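Local coordinates for ulvan Lyase-PL25 (Pseudoalteromonas sp. PLSV, PDB 5UAM), which cleaves ulvan, the sulfated rhamnose- and uronic acid-containing cell-wall polysaccharide of green seaweeds, as a polysaccharide lyase with a beta-propeller fold, at residues A223-Q229 / N306-D312. Sequence-based numbering, arbitrary orientation.
Sequences AWAGKGQ and NGSTHLD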
loop_
_atom_site.group_PDB
_atom_site.type_symbol
_atom_site.label_atom_id
_atom_site.label_comp_id
_atom_site.label_asym_id
_atom_site.label_seq_id
_atom_site.Cartn_x
_atom_site.Cartn_y
_atom_site.Cartn_z
ATOM N N ALA A 223 -3.463 3.257 7.766
ATOM C CA ALA A 223 -4.557 2.385 7.353
ATOM C C ALA A 223 -4.280 1.775 5.987
ATOM O O ALA A 223 -3.560 2.339 5.165
ATOM C CB ALA A 223 -5.883 3.169 7.291
ATOM N N TRP A 224 -4.879 0.612 5.758
ATOM C CA TRP A 224 -4.893 -0.067 4.474
ATOM C C TRP A 224 -6.332 -0.455 4.184
ATOM O O TRP A 224 -6.948 -1.227 4.943
ATOM C CB TRP A 224 -4.003 -1.304 4.500
ATOM C CG TRP A 224 -3.649 -1.893 3.164
ATOM C CD1 TRP A 224 -2.511 -1.654 2.442
ATOM C CD2 TRP A 224 -4.418 -2.824 2.391
ATOM N NE1 TRP A 224 -2.514 -2.386 1.288
ATOM C CE2 TRP A 224 -3.676 -3.117 1.234
ATOM C CE3 TRP A 224 -5.655 -3.454 2.571
ATOM C CZ2 TRP A 224 -4.137 -3.993 0.259
ATOM C CZ3 TRP A 224 -6.097 -4.322 1.592
ATOM C CH2 TRP A 224 -5.357 -4.578 0.472
ATOM N N ALA A 225 -6.869 0.093 3.101
ATOM C CA ALA A 225 -8.239 -0.147 2.689
ATOM C C ALA A 225 -8.264 -0.989 1.433
ATOM O O ALA A 225 -7.516 -0.733 0.484
ATOM C CB ALA A 225 -8.945 1.176 2.403
ATOM N N GLY A 226 -9.148 -1.985 1.398
ATOM C CA GLY A 226 -9.304 -2.831 0.236
ATOM C C GLY A 226 -10.740 -3.283 0.084
ATOM O O GLY A 226 -11.581 -3.036 0.947
ATOM N N LYS A 227 -11.012 -3.960 -1.023
ATOM C CA LYS A 227 -12.338 -4.511 -1.245
ATOM C C LYS A 227 -12.651 -5.603 -0.244
ATOM O O LYS A 227 -11.795 -6.413 0.131
ATOM C CB LYS A 227 -12.413 -5.115 -2.633
ATOM C CG LYS A 227 -12.781 -4.122 -3.677
ATOM C CD LYS A 227 -14.280 -3.904 -3.694
ATOM C CE LYS A 227 -14.708 -3.256 -4.991
ATOM N NZ LYS A 227 -14.446 -4.116 -6.175
ATOM N N GLY A 228 -13.896 -5.613 0.200
ATOM C CA GLY A 228 -14.469 -6.718 0.912
ATOM C C GLY A 228 -15.341 -7.528 -0.012
ATOM O O GLY A 228 -15.022 -7.721 -1.189
ATOM N N GLN A 229 -16.470 -7.981 0.502
ATOM C CA GLN A 229 -17.436 -8.655 -0.338
ATOM C C GLN A 229 -18.652 -7.755 -0.505
ATOM O O GLN A 229 -18.901 -6.870 0.318
ATOM C CB GLN A 229 -17.749 -10.053 0.223
ATOM C CG GLN A 229 -16.499 -10.964 0.052
ATOM C CD GLN A 229 -16.463 -12.215 0.919
ATOM O OE1 GLN A 229 -17.447 -12.563 1.555
ATOM N NE2 GLN A 229 -15.311 -12.911 0.927
ATOM N N ASN A 306 2.164 -1.413 9.211
ATOM C CA ASN A 306 0.944 -2.040 8.747
ATOM C C ASN A 306 1.165 -2.849 7.468
ATOM O O ASN A 306 2.099 -2.617 6.681
ATOM C CB ASN A 306 -0.134 -0.980 8.541
ATOM C CG ASN A 306 -1.509 -1.547 8.549
ATOM O OD1 ASN A 306 -1.786 -2.523 9.223
ATOM N ND2 ASN A 306 -2.398 -0.918 7.791
ATOM N N GLY A 307 0.279 -3.819 7.272
ATOM C CA GLY A 307 0.276 -4.678 6.109
ATOM C C GLY A 307 -1.005 -4.508 5.334
ATOM O O GLY A 307 -1.238 -3.426 4.809
ATOM N N SER A 308 -1.833 -5.544 5.247
ATOM C CA SER A 308 -3.015 -5.533 4.396
ATOM C C SER A 308 -4.044 -6.469 5.009
ATOM O O SER A 308 -3.778 -7.169 5.987
ATOM C CB SER A 308 -2.666 -5.998 2.988
ATOM O OG SER A 308 -2.090 -7.305 3.088
ATOM N N THR A 309 -5.236 -6.478 4.423
ATOM C CA THR A 309 -6.321 -7.316 4.923
ATOM C C THR A 309 -7.150 -7.843 3.760
ATOM O O THR A 309 -7.356 -7.154 2.764
ATOM C CB THR A 309 -7.182 -6.544 5.955
ATOM O OG1 THR A 309 -8.242 -7.371 6.442
ATOM C CG2 THR A 309 -7.790 -5.298 5.364
ATOM N N HIS A 310 -7.636 -9.077 3.919
ATOM C CA HIS A 310 -8.458 -9.748 2.921
ATOM C C HIS A 310 -9.425 -10.679 3.629
ATOM O O HIS A 310 -9.116 -11.229 4.698
ATOM C CB HIS A 310 -7.601 -10.613 1.969
ATOM C CG HIS A 310 -6.524 -9.856 1.273
ATOM N ND1 HIS A 310 -6.789 -8.993 0.235
ATOM C CD2 HIS A 310 -5.186 -9.834 1.465
ATOM C CE1 HIS A 310 -5.646 -8.459 -0.178
ATOM N NE2 HIS A 310 -4.664 -8.963 0.545
ATOM N N LEU A 311 -10.603 -10.862 3.027
ATOM C CA LEU A 311 -11.594 -11.772 3.585
ATOM C C LEU A 311 -11.443 -13.175 3.022
ATOM O O LEU A 311 -11.164 -13.353 1.834
ATOM C CB LEU A 311 -13.005 -11.303 3.253
ATOM C CG LEU A 311 -13.378 -9.905 3.726
ATOM C CD1 LEU A 311 -14.833 -9.615 3.427
ATOM C CD2 LEU A 311 -13.112 -9.722 5.213
ATOM N N ASP A 312 -11.673 -14.175 3.879
ATOM C CA ASP A 312 -11.718 -15.555 3.422
ATOM C C ASP A 312 -13.094 -15.861 2.823
ATOM O O ASP A 312 -13.980 -15.005 2.747
ATOM C CB ASP A 312 -11.279 -16.529 4.527
ATOM C CG ASP A 312 -12.219 -16.597 5.717
ATOM O OD1 ASP A 312 -13.434 -16.368 5.578
ATOM O OD2 ASP A 312 -11.733 -16.927 6.819
HETATM O O HOH W 1 -1.092 1.199 6.027
HETATM O O HOH W 2 -8.943 -6.366 0.548
HETATM O O HOH W 3 -11.377 -9.238 0.711
#
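Lys227 O accepts hydrogen bonds from two waters, which tie it to the facing strand: one also donates to Thr309 O (2.8 Å from the water oxygen), the other accepts from Leu311 N. The two strands run nearly parallel in neighbouring sheets of the beta-propeller, with water and side chains between them. At one end Asn306 lies about 5 Å, side chain to side chain, from Tyr222, which probably binds substrate. Trp224 makes most of the direct contact. Its indole lies over Gly307 and Ser308 and reaches Thr309 and His310 because chi1 of -165° turns CG away from the backbone N. Ser308 CB sits 3.5 Å from the centroid of the six-membered ring, over its face, in a CH-pi contact. A small serine suits this place because its CB can approach the ring while OG bonds to Asp364. Gly307 and Ser308 both face Ala320 in a classic beta bulge, and Gly307 O lies over the same face of the indole, 3.2 Å from Trp224 CD1. The far edge of the indole points at the face of His310 in an offset edge-to-face pair, planes at 72°, while NE1 reaches Ile40 O. Were the indole cut back to an alanine, Ile40 O would probably lose this donor, and Ser308 CB and His310 the ring they pack on. At the other end, Leu311 CD1 packs against Gly228 CA, and the extended Gln229 side chain reaches past Leu311, its NE2 donating to Asp312 O at 3.1 Å with an N-H...O angle of 147°.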